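Side-chain contacts in possible galactose mutarotase (Streptomyces platensis subsp. rosaceus, PDB 4RNL), which is of unknown function but probably interconverts the alpha and beta anomers of galactose or a related aldose, as in the aldose 1-epimerase family: residues A[13-16]-A[20-23]; A[37-40]-A[45-48]; A[75-80]-A[110-115]; A[117-122]-A[135-140]; A[148-153]-A[175-180]. All coordinates share one frame; numbering follows the deposited sequence.

Contact 1: A[13-16]-A[20-23]; sequences FGTL and TRVD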
# COMPACT_ATOMS: atom_id res chain seq x y z
N PHE A 13 -7.65 20.71 0.66
CA PHE A 13 -6.92 20.18 1.82
C PHE A 13 -5.64 20.96 2.08
O PHE A 13 -4.97 20.75 3.10
CB PHE A 13 -6.61 18.69 1.63
CG PHE A 13 -6.08 18.02 2.87
CD1 PHE A 13 -6.84 18.00 4.04
CD2 PHE A 13 -4.84 17.40 2.87
CE1 PHE A 13 -6.37 17.38 5.19
CE2 PHE A 13 -4.35 16.77 4.02
CZ PHE A 13 -5.12 16.76 5.19
N GLY A 14 -5.30 21.88 1.17
CA GLY A 14 -4.19 22.80 1.37
C GLY A 14 -3.33 22.91 0.13
O GLY A 14 -3.72 22.46 -0.94
N THR A 15 -2.14 23.50 0.27
CA THR A 15 -1.21 23.60 -0.85
C THR A 15 0.16 23.07 -0.45
O THR A 15 0.61 23.27 0.68
CB THR A 15 -1.02 25.06 -1.30
OG1 THR A 15 -0.50 25.82 -0.20
CG2 THR A 15 -2.33 25.67 -1.75
N LEU A 16 0.82 22.40 -1.39
CA LEU A 16 2.21 22.00 -1.19
C LEU A 16 3.08 23.25 -1.17
O LEU A 16 2.62 24.34 -1.49
CB LEU A 16 2.67 21.04 -2.30
CG LEU A 16 1.92 19.71 -2.37
CD1 LEU A 16 2.43 18.86 -3.52
CD2 LEU A 16 2.04 18.96 -1.04
N THR A 20 1.13 23.93 -5.29
CA THR A 20 0.19 23.01 -5.92
C THR A 20 -0.97 22.70 -4.98
O THR A 20 -0.76 22.28 -3.85
CB THR A 20 0.85 21.69 -6.31
OG1 THR A 20 2.01 21.96 -7.11
CG2 THR A 20 -0.13 20.84 -7.12
N ARG A 21 -2.20 22.90 -5.45
CA ARG A 21 -3.37 22.64 -4.62
C ARG A 21 -3.65 21.15 -4.47
O ARG A 21 -3.51 20.37 -5.41
CB ARG A 21 -4.59 23.36 -5.18
CG ARG A 21 -4.53 24.87 -4.99
CD ARG A 21 -5.84 25.53 -5.35
NE ARG A 21 -5.96 25.78 -6.78
CZ ARG A 21 -7.01 26.35 -7.36
NH1 ARG A 21 -8.05 26.72 -6.62
NH2 ARG A 21 -7.03 26.54 -8.67
N VAL A 22 -4.04 20.76 -3.26
CA VAL A 22 -4.36 19.37 -2.95
C VAL A 22 -5.79 19.32 -2.42
O VAL A 22 -6.19 20.17 -1.63
CB VAL A 22 -3.39 18.82 -1.87
CG1 VAL A 22 -3.80 17.40 -1.43
CG2 VAL A 22 -1.95 18.85 -2.38
N ASP A 23 -6.57 18.35 -2.90
CA ASP A 23 -7.94 18.16 -2.44
C ASP A 23 -8.05 16.91 -1.57
O ASP A 23 -7.26 15.97 -1.72
CB ASP A 23 -8.89 18.00 -3.63
CG ASP A 23 -9.25 19.31 -4.28
OD1 ASP A 23 -9.07 20.38 -3.66
OD2 ASP A 23 -9.73 19.26 -5.44
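Val22 is held through both of its backbone polar atoms. Phe13 N donates to Val22 O at 2.8 Å, and Gly14 N reaches the same oxygen in a weak bond of 3.4 Å. One carbonyl therefore takes two successive amides of the opposite strand, the first far more firmly than the second. In return, Val22 N donates to Gly14 O at 2.9 Å. Nearer the turn, Leu16 N donates to Thr20 O at 2.9 Å. That oxygen also receives a CA-H...O contact from Thr15 CA at 3.3 Å. Thr20 OG1 is hydrogen-bonded to Asp18 OD1 in the turn.

Side chains meet on both faces of this two-stranded end. On one face the methyl Thr15 CG2 lies 4.0 Å from Arg21 CG, where the arginine chain is still aliphatic. On the other face Val22 CG2 touches Leu16 CG at 4.0 Å, and the two side chains cross at about a right angle. Phe13 grazes Val22 through its CB, 4.4 Å from Val22 CG1. Its CG stands anti to the backbone N (chi1 -170°), and the ring leads away from the opposite strand. Leu67 of helix 67-72 packs against Phe13, Leu16 and Val22.

The strands run antiparallel, with their axes at 167°. Phe13 and Gly14 both face Val22, which is a classic beta bulge, set near the turn of the beta hairpin formed by strands 7-15 and 21-28.

Contact 2: A[37-40]-A[45-48]; sequences RVLT and VQTV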
# COMPACT_ATOMS: atom_id res chain seq x y z
N ARG A 37 -10.96 8.80 3.76
CA ARG A 37 -10.59 10.06 3.12
C ARG A 37 -9.33 9.85 2.29
O ARG A 37 -8.38 9.22 2.76
CB ARG A 37 -10.37 11.15 4.16
CG ARG A 37 -11.60 11.44 5.02
CD ARG A 37 -11.37 12.65 5.91
NE ARG A 37 -12.53 12.90 6.77
CZ ARG A 37 -12.55 12.69 8.08
NH1 ARG A 37 -11.47 12.22 8.69
NH2 ARG A 37 -13.65 12.94 8.78
N VAL A 38 -9.33 10.38 1.07
CA VAL A 38 -8.25 10.17 0.11
C VAL A 38 -7.76 11.52 -0.41
O VAL A 38 -8.57 12.39 -0.76
CB VAL A 38 -8.73 9.32 -1.09
CG1 VAL A 38 -7.60 9.12 -2.09
CG2 VAL A 38 -9.26 7.96 -0.62
N LEU A 39 -6.45 11.70 -0.45
CA LEU A 39 -5.86 12.97 -0.89
C LEU A 39 -5.41 12.87 -2.33
O LEU A 39 -4.94 11.82 -2.77
CB LEU A 39 -4.65 13.32 -0.03
CG LEU A 39 -4.79 13.23 1.48
CD1 LEU A 39 -3.47 13.66 2.11
CD2 LEU A 39 -5.95 14.09 1.99
N THR A 40 -5.51 13.97 -3.08
CA THR A 40 -4.97 13.97 -4.45
C THR A 40 -3.44 13.98 -4.42
O THR A 40 -2.79 13.68 -5.42
CB THR A 40 -5.48 15.15 -5.28
OG1 THR A 40 -5.14 16.39 -4.64
CG2 THR A 40 -6.98 15.07 -5.47
N VAL A 45 -4.28 7.59 1.38
CA VAL A 45 -5.44 7.30 2.21
C VAL A 45 -5.14 7.92 3.57
O VAL A 45 -4.35 7.39 4.37
CB VAL A 45 -5.66 5.77 2.34
CG1 VAL A 45 -6.83 5.48 3.28
CG2 VAL A 45 -5.93 5.16 0.96
N GLN A 46 -5.76 9.07 3.83
CA GLN A 46 -5.45 9.85 5.03
C GLN A 46 -6.09 9.25 6.27
O GLN A 46 -5.46 9.19 7.34
CB GLN A 46 -5.93 11.29 4.87
CG GLN A 46 -5.37 12.20 5.95
CD GLN A 46 -6.43 13.04 6.59
OE1 GLN A 46 -7.56 13.10 6.10
NE2 GLN A 46 -6.09 13.70 7.69
N THR A 47 -7.34 8.82 6.15
CA THR A 47 -8.02 8.19 7.28
C THR A 47 -8.95 7.05 6.84
O THR A 47 -9.50 7.05 5.74
CB THR A 47 -8.85 9.20 8.12
OG1 THR A 47 -9.68 9.97 7.26
CG2 THR A 47 -7.95 10.14 8.93
N VAL A 48 -9.11 6.08 7.74
CA VAL A 48 -10.03 4.97 7.58
C VAL A 48 -10.73 4.80 8.93
O VAL A 48 -10.08 4.59 9.95
CB VAL A 48 -9.29 3.66 7.23
CG1 VAL A 48 -10.25 2.49 7.25
CG2 VAL A 48 -8.60 3.76 5.86
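The guanidinium of Arg37 and the side-chain amide of Gln46 are turned 43° apart and do not stack. Thr47 OG1 approaches the guanidinium obliquely and takes a weak, bent hydrogen bond from Arg37 NH1 at 3.2 Å. The amide oxygen Gln46 OE1 lies 3.8 Å from Arg37 CD, so it meets the methylene chain and not the charged end. The amide's hydrogen bonds go outside the two segments: OE1 to Arg24 NH1, NE2 to Phe64 O.

Gln46 and Thr47 both face Arg37, which makes a classic beta bulge in the hairpin of strands 35-39 and 45-51. Arg37 N donates to Thr47 O at 3.0 Å, and Gln46 N donates to Arg37 O at 2.8 Å. Past the bulge the register is shifted by one, and Val38 pairs with Val45.

Arg37 leaves its strand with an extended chain from CG to NE. The chain runs alongside Thr47 OG1, which is 3.3 Å from Arg37 CG. This oxygen sits between the backbone N and the carbonyl carbon of Thr47 (chi1 50°), and from there it meets both the arginine chain and NH1. A long, weak ion pair links NH1 to Glu49 as well. Beside the bulge, the methyl Leu39 CD2 rests on Gln46 CB at 4.0 Å.

Contact 3: A[75-80]-A[110-115]; sequences GSYFGA and HSLHGG. With PO4 (phosphate ion), chain H.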
# COMPACT_ATOMS: atom_id res chain seq x y z
N GLY A 75 8.73 9.93 4.27
CA GLY A 75 9.58 8.76 4.42
C GLY A 75 8.88 7.52 4.95
O GLY A 75 9.37 6.40 4.76
N SER A 76 7.75 7.70 5.63
CA SER A 76 6.98 6.58 6.17
C SER A 76 6.03 6.01 5.14
O SER A 76 5.49 4.92 5.33
CB SER A 76 6.15 7.03 7.38
OG SER A 76 6.97 7.33 8.50
N TYR A 77 5.81 6.77 4.07
CA TYR A 77 4.82 6.43 3.05
C TYR A 77 3.42 6.17 3.62
O TYR A 77 2.70 5.33 3.10
CB TYR A 77 5.29 5.21 2.23
CG TYR A 77 6.55 5.50 1.44
CD1 TYR A 77 7.80 5.37 2.02
CD2 TYR A 77 6.48 5.94 0.13
CE1 TYR A 77 8.96 5.65 1.30
CE2 TYR A 77 7.63 6.22 -0.60
CZ TYR A 77 8.86 6.08 -0.00
OH TYR A 77 10.01 6.36 -0.72
N PHE A 78 3.04 6.90 4.67
CA PHE A 78 1.72 6.72 5.26
C PHE A 78 0.62 6.84 4.20
O PHE A 78 0.59 7.81 3.45
CB PHE A 78 1.46 7.76 6.35
CG PHE A 78 2.19 7.49 7.64
CD1 PHE A 78 2.54 6.19 8.00
CD2 PHE A 78 2.53 8.54 8.48
CE1 PHE A 78 3.20 5.95 9.21
CE2 PHE A 78 3.20 8.31 9.68
CZ PHE A 78 3.53 7.01 10.04
N GLY A 79 -0.24 5.82 4.12
CA GLY A 79 -1.41 5.80 3.25
C GLY A 79 -1.19 5.84 1.74
O GLY A 79 -2.15 5.93 0.97
N ALA A 80 0.07 5.73 1.31
CA ALA A 80 0.42 6.21 -0.02
C ALA A 80 0.19 5.25 -1.18
O ALA A 80 0.43 4.04 -1.06
CB ALA A 80 1.87 6.68 -0.03
N HIS A 110 20.22 1.13 -3.45
CA HIS A 110 19.05 0.63 -4.15
C HIS A 110 18.04 1.73 -4.47
O HIS A 110 18.08 2.82 -3.89
CB HIS A 110 18.35 -0.45 -3.32
CG HIS A 110 19.28 -1.51 -2.81
ND1 HIS A 110 20.20 -2.14 -3.62
CD2 HIS A 110 19.43 -2.06 -1.58
CE1 HIS A 110 20.88 -3.02 -2.91
NE2 HIS A 110 20.43 -2.99 -1.67
N SER A 111 17.13 1.42 -5.38
CA SER A 111 15.95 2.26 -5.61
C SER A 111 14.77 1.71 -4.81
O SER A 111 14.52 0.50 -4.82
CB SER A 111 15.61 2.27 -7.10
OG SER A 111 14.27 2.70 -7.30
N LEU A 112 14.04 2.60 -4.12
CA LEU A 112 12.90 2.18 -3.30
C LEU A 112 11.66 2.97 -3.68
O LEU A 112 11.71 4.20 -3.79
CB LEU A 112 13.20 2.41 -1.81
CG LEU A 112 12.03 2.25 -0.83
CD1 LEU A 112 11.58 0.79 -0.73
CD2 LEU A 112 12.42 2.79 0.54
N HIS A 113 10.55 2.25 -3.87
CA HIS A 113 9.22 2.86 -4.02
C HIS A 113 9.15 3.92 -5.11
O HIS A 113 8.46 4.93 -4.98
CB HIS A 113 8.75 3.47 -2.68
CG HIS A 113 8.44 2.45 -1.62
ND1 HIS A 113 8.04 1.16 -1.91
CD2 HIS A 113 8.45 2.54 -0.26
CE1 HIS A 113 7.83 0.50 -0.78
NE2 HIS A 113 8.07 1.32 0.23
N GLY A 114 9.87 3.69 -6.21
CA GLY A 114 9.74 4.57 -7.35
C GLY A 114 10.62 5.81 -7.34
O GLY A 114 10.53 6.63 -8.25
N GLY A 115 11.46 5.96 -6.32
CA GLY A 115 12.41 7.07 -6.30
C GLY A 115 11.92 8.26 -5.49
O GLY A 115 10.79 8.26 -5.01
P PO4 H . 10.82 11.59 7.61
O1 PO4 H . 12.22 11.06 7.79
O2 PO4 H . 9.83 10.66 8.27
O3 PO4 H . 10.73 12.95 8.26
O4 PO4 H . 10.50 11.69 6.13
O HOH W 1 9.32 6.92 -3.30
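The imidazole of His113 sets one carbon, CD2, over the middle of the Tyr77 ring. CD2 stands 3.4 Å above that ring's plane and lies 3.5 Å from Tyr77 CE1. The planes are 72° apart and the ring centroids 4.5 Å, a T-shaped (edge-to-face) pair with histidine as the edge. Both residues have positive phi, and both stand in tight turns: Tyr77 starts a type II turn, His113 is the second residue of a type I' turn.

The phenol extends past the histidine. His113 CB touches Tyr77 CE2 at 3.6 Å, and the hydroxyl ends at a water in the plane of the ring. Tyr77 OH donates to this water at 2.7 Å. The water in turn donates to His113 O and to Gly115 O, so it ties the tyrosine to the backbone of the second turn.

Leu112 CD1 lies over one face of the imidazole. His113 ND1 is bonded to the backbone N of Asn87. NE2 is bonded to a glycerol, consistent with a pocket there. The bonds at both nitrogens probably set the ring's rotation, and this presents the CD2 edge to the tyrosine face as a weakly polar contact.

Contact 4: A[117-122]-A[135-140]; sequences GGFSRV and LHRVSP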
# COMPACT_ATOMS: atom_id res chain seq x y z
N GLY A 117 10.95 11.21 -6.30
CA GLY A 117 9.72 11.76 -6.86
C GLY A 117 8.74 10.69 -7.33
O GLY A 117 8.06 10.87 -8.35
N GLY A 118 8.66 9.58 -6.59
CA GLY A 118 7.70 8.53 -6.89
C GLY A 118 6.24 8.98 -6.80
O GLY A 118 5.95 10.14 -6.44
N PHE A 119 5.33 8.05 -7.10
CA PHE A 119 3.90 8.35 -7.22
C PHE A 119 3.32 8.89 -5.90
O PHE A 119 2.30 9.58 -5.90
CB PHE A 119 3.11 7.10 -7.64
CG PHE A 119 3.32 6.66 -9.09
CD1 PHE A 119 4.24 7.30 -9.92
CD2 PHE A 119 2.56 5.62 -9.61
CE1 PHE A 119 4.41 6.88 -11.25
CE2 PHE A 119 2.73 5.19 -10.93
CZ PHE A 119 3.65 5.83 -11.75
N SER A 120 3.97 8.57 -4.79
CA SER A 120 3.46 8.97 -3.48
C SER A 120 3.76 10.43 -3.16
O SER A 120 3.29 10.96 -2.15
CB SER A 120 4.05 8.09 -2.39
OG SER A 120 5.44 8.29 -2.31
N ARG A 121 4.53 11.09 -4.02
CA ARG A 121 4.94 12.48 -3.78
C ARG A 121 4.61 13.40 -4.94
O ARG A 121 5.25 14.43 -5.12
CB ARG A 121 6.44 12.54 -3.48
CG ARG A 121 6.83 11.92 -2.15
CD ARG A 121 7.74 10.72 -2.36
NE ARG A 121 8.11 10.08 -1.10
CZ ARG A 121 9.36 9.93 -0.67
NH1 ARG A 121 10.37 10.36 -1.42
NH2 ARG A 121 9.59 9.33 0.48
N VAL A 122 3.61 13.01 -5.74
CA VAL A 122 3.13 13.86 -6.83
C VAL A 122 1.61 14.01 -6.71
O VAL A 122 0.95 13.20 -6.06
CB VAL A 122 3.49 13.29 -8.22
CG1 VAL A 122 5.00 13.20 -8.38
CG2 VAL A 122 2.87 11.91 -8.41
N LEU A 135 -8.34 8.63 -9.42
CA LEU A 135 -7.15 9.45 -9.63
C LEU A 135 -6.50 9.08 -10.95
O LEU A 135 -6.47 7.91 -11.34
CB LEU A 135 -6.15 9.24 -8.49
CG LEU A 135 -6.71 9.54 -7.10
CD1 LEU A 135 -5.61 9.50 -6.07
CD2 LEU A 135 -7.39 10.89 -7.09
N HIS A 136 -5.98 10.08 -11.65
CA HIS A 136 -5.39 9.85 -12.97
C HIS A 136 -4.14 10.69 -13.13
O HIS A 136 -4.15 11.88 -12.83
CB HIS A 136 -6.38 10.21 -14.07
CG HIS A 136 -5.81 10.13 -15.45
ND1 HIS A 136 -5.99 11.13 -16.39
CD2 HIS A 136 -5.07 9.17 -16.06
CE1 HIS A 136 -5.38 10.79 -17.51
NE2 HIS A 136 -4.82 9.60 -17.34
N ARG A 137 -3.06 10.09 -13.62
CA ARG A 137 -1.85 10.84 -13.92
C ARG A 137 -0.99 10.07 -14.91
O ARG A 137 -0.83 8.86 -14.78
CB ARG A 137 -1.04 11.09 -12.64
CG ARG A 137 0.23 11.90 -12.85
CD ARG A 137 1.03 12.01 -11.55
NE ARG A 137 2.25 12.79 -11.72
CZ ARG A 137 3.43 12.27 -12.05
NH1 ARG A 137 3.55 10.96 -12.25
NH2 ARG A 137 4.49 13.06 -12.17
N VAL A 138 -0.46 10.77 -15.91
CA VAL A 138 0.52 10.15 -16.79
C VAL A 138 1.91 10.40 -16.24
O VAL A 138 2.29 11.55 -16.00
CB VAL A 138 0.45 10.74 -18.20
CG1 VAL A 138 1.51 10.08 -19.08
CG2 VAL A 138 -0.95 10.55 -18.77
N SER A 139 2.66 9.33 -16.02
CA SER A 139 4.07 9.43 -15.62
C SER A 139 4.88 9.41 -16.91
O SER A 139 4.90 8.39 -17.61
CB SER A 139 4.43 8.25 -14.72
OG SER A 139 5.84 8.14 -14.52
N PRO A 140 5.54 10.53 -17.25
CA PRO A 140 6.15 10.58 -18.58
C PRO A 140 7.35 9.67 -18.73
O PRO A 140 7.92 9.22 -17.73
CB PRO A 140 6.56 12.05 -18.72
CG PRO A 140 6.59 12.59 -17.33
CD PRO A 140 5.59 11.82 -16.55
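Arg137 reaches Val122 because its chain is straight: chi1 of -179° starts it off extended, and the torsions beyond keep it so as far as NE. In Val122, chi1 of -61° puts CG1 beside the backbone N, which leaves CG2 flanked by N and the carbonyl carbon and facing the arginine. Val122 CG2 lies 3.5 Å from Arg137 NE and 3.6 Å from Arg137 CD. It sits over one face of the guanidinium, offset toward the rim. The other methyl, Val122 CG1, is 3.8 Å from Arg137 NH2. The two side chains cross at about a right angle, and the contact is between methyl groups and a flat cation, with no hydrogen bond across it.

Phe119 makes the second point of contact. Its ring carbon CE1 touches Ser139 CB at 3.7 Å and approaches Arg137 NH1 at 4.3 Å, obliquely in both cases.

The polar ends are held by other residues. Glu143 forms a salt bridge with Arg137 NH2 and a hydrogen bond with Ser139 OG, which also bonds Arg84. One carboxylate thus steadies both residues of the strand.

The contact lays the loop between strands 111-112 and 125-129 over one side of strand 132-139. Trp124 packs edge-to-face with Phe119 and also touches Arg137. Val152 of the adjacent strand 150-159 lies against Phe119.

Contact 5: A[148-153]-A[175-180]; sequences GALDVR and TVVNLT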
# COMPACT_ATOMS: atom_id res chain seq x y z
N GLY A 148 9.21 4.86 -20.90
CA GLY A 148 7.82 4.80 -21.31
C GLY A 148 6.92 5.74 -20.54
O GLY A 148 7.05 5.89 -19.32
N ALA A 149 6.00 6.38 -21.25
CA ALA A 149 4.96 7.16 -20.59
C ALA A 149 3.89 6.20 -20.08
O ALA A 149 3.30 5.45 -20.87
CB ALA A 149 4.36 8.16 -21.56
N LEU A 150 3.64 6.23 -18.78
CA LEU A 150 2.69 5.31 -18.16
C LEU A 150 1.42 6.06 -17.78
O LEU A 150 1.44 6.94 -16.92
CB LEU A 150 3.31 4.64 -16.93
CG LEU A 150 2.49 3.50 -16.30
CD1 LEU A 150 2.51 2.26 -17.20
CD2 LEU A 150 3.00 3.16 -14.90
N ASP A 151 0.31 5.71 -18.44
CA ASP A 151 -0.99 6.33 -18.20
C ASP A 151 -1.68 5.55 -17.08
O ASP A 151 -2.11 4.41 -17.29
CB ASP A 151 -1.82 6.27 -19.48
CG ASP A 151 -3.07 7.14 -19.43
OD1 ASP A 151 -3.38 7.68 -18.36
OD2 ASP A 151 -3.74 7.28 -20.47
N VAL A 152 -1.80 6.15 -15.90
CA VAL A 152 -2.24 5.41 -14.71
C VAL A 152 -3.56 5.93 -14.17
O VAL A 152 -3.75 7.15 -14.04
CB VAL A 152 -1.20 5.50 -13.57
CG1 VAL A 152 -1.65 4.68 -12.35
CG2 VAL A 152 0.17 5.05 -14.05
N ARG A 153 -4.46 5.01 -13.82
CA ARG A 153 -5.70 5.36 -13.14
C ARG A 153 -5.86 4.47 -11.93
O ARG A 153 -5.71 3.26 -12.02
CB ARG A 153 -6.91 5.18 -14.06
CG ARG A 153 -7.07 6.27 -15.09
CD ARG A 153 -8.31 6.09 -15.93
NE ARG A 153 -8.51 7.27 -16.78
CZ ARG A 153 -7.84 7.50 -17.90
NH1 ARG A 153 -6.93 6.63 -18.33
NH2 ARG A 153 -8.09 8.60 -18.60
N THR A 175 8.07 -1.19 -20.08
CA THR A 175 8.45 -0.64 -18.80
C THR A 175 8.19 -1.69 -17.73
O THR A 175 7.73 -2.79 -18.05
CB THR A 175 7.66 0.65 -18.51
OG1 THR A 175 8.31 1.37 -17.45
CG2 THR A 175 6.20 0.36 -18.13
N VAL A 176 8.48 -1.37 -16.48
CA VAL A 176 8.07 -2.21 -15.37
C VAL A 176 7.10 -1.40 -14.50
O VAL A 176 7.23 -0.18 -14.40
CB VAL A 176 9.25 -2.72 -14.53
CG1 VAL A 176 10.15 -3.62 -15.36
CG2 VAL A 176 10.06 -1.56 -13.95
N VAL A 177 6.12 -2.09 -13.92
CA VAL A 177 5.07 -1.46 -13.12
C VAL A 177 4.72 -2.38 -11.96
O VAL A 177 4.56 -3.59 -12.14
CB VAL A 177 3.78 -1.23 -13.93
CG1 VAL A 177 2.78 -0.41 -13.09
CG2 VAL A 177 4.05 -0.52 -15.22
N ASN A 178 4.59 -1.81 -10.77
CA ASN A 178 4.20 -2.56 -9.58
C ASN A 178 3.60 -1.55 -8.61
O ASN A 178 4.33 -0.90 -7.86
CB ASN A 178 5.44 -3.23 -8.98
CG ASN A 178 5.13 -4.12 -7.78
OD1 ASN A 178 4.04 -4.68 -7.64
ND2 ASN A 178 6.12 -4.26 -6.90
N LEU A 179 2.28 -1.37 -8.66
CA LEU A 179 1.63 -0.35 -7.83
C LEU A 179 1.00 -0.97 -6.60
O LEU A 179 0.44 -2.06 -6.66
CB LEU A 179 0.56 0.38 -8.63
CG LEU A 179 1.02 0.89 -10.00
CD1 LEU A 179 -0.12 1.56 -10.74
CD2 LEU A 179 2.17 1.85 -9.82
N THR A 180 1.07 -0.27 -5.47
CA THR A 180 0.44 -0.78 -4.25
C THR A 180 -0.05 0.39 -3.43
O THR A 180 0.22 1.54 -3.77
CB THR A 180 1.42 -1.61 -3.39
OG1 THR A 180 0.68 -2.30 -2.36
CG2 THR A 180 2.47 -0.72 -2.73
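Leu150 and Val177 point at each other and meet tip to tip. Val177 CG2 fits against both ends of the leucine fork, 3.7 Å from Leu150 CD1 and 3.8 Å from Leu150 CD2. The second methyl, Val177 CG1, reaches Leu150 CD2 at 4.0 Å. A chi1 near 180° (-171°) swings the leucine fork toward Val177.

A second pair repeats the geometry further along. Val152 and Leu179 also meet end to end, with Val152 CG1 and Leu179 CD1 3.8 Å apart. Leu150 and Val152 are alternate residues of strand 150-159, so they project to the same side. Val177 and Leu179 do likewise on the facing segment. At the near end, Thr175 turns its methyl CG2 to Leu150 CD1 at 4.3 Å. Its hydroxyl is used elsewhere, by the carbonyl of Pro147 and by Arg84.

Val152 CA and Leu179 CA are 9.8 Å apart. The segments draw together at the other end, where Gly148 CA and Thr175 CA are 6.0 Å apart. Strand 150-159 belongs to the large antiparallel sheet and meets the 175-180 segment through side chains. Leu179 also touches Phe119 and Ser167.

No hydrogen bond joins 148-153 to 175-180. All five touching residues are buried, and the contact rests on dispersion between methyl groups and on exclusion of water.

Overall arrangement
From the N terminus the five contacts follow in series; none nests in or crosses another. Contacts 1 and 2 close short turns of successive hairpins in one sheet, where strands 21-28 and 35-39 are neighbours and Asp23 N meets Thr40 OG1. Contact 3 closes a 29-residue span that includes short strands and touches contact 2 through Val45 N and Gly79 O. Contact 4 closes 12 residues and borders contact 3, where Ser120 packs on Tyr77 and Ala80. Contact 5 closes 21 residues. Its strand 150-159 lies beside strand 132-139 of contact 4 in the large antiparallel sheet, and Phe119 meets Leu179. Together they link the N-terminal sheet, the segments 75-80 and 110-122, and the large sheet.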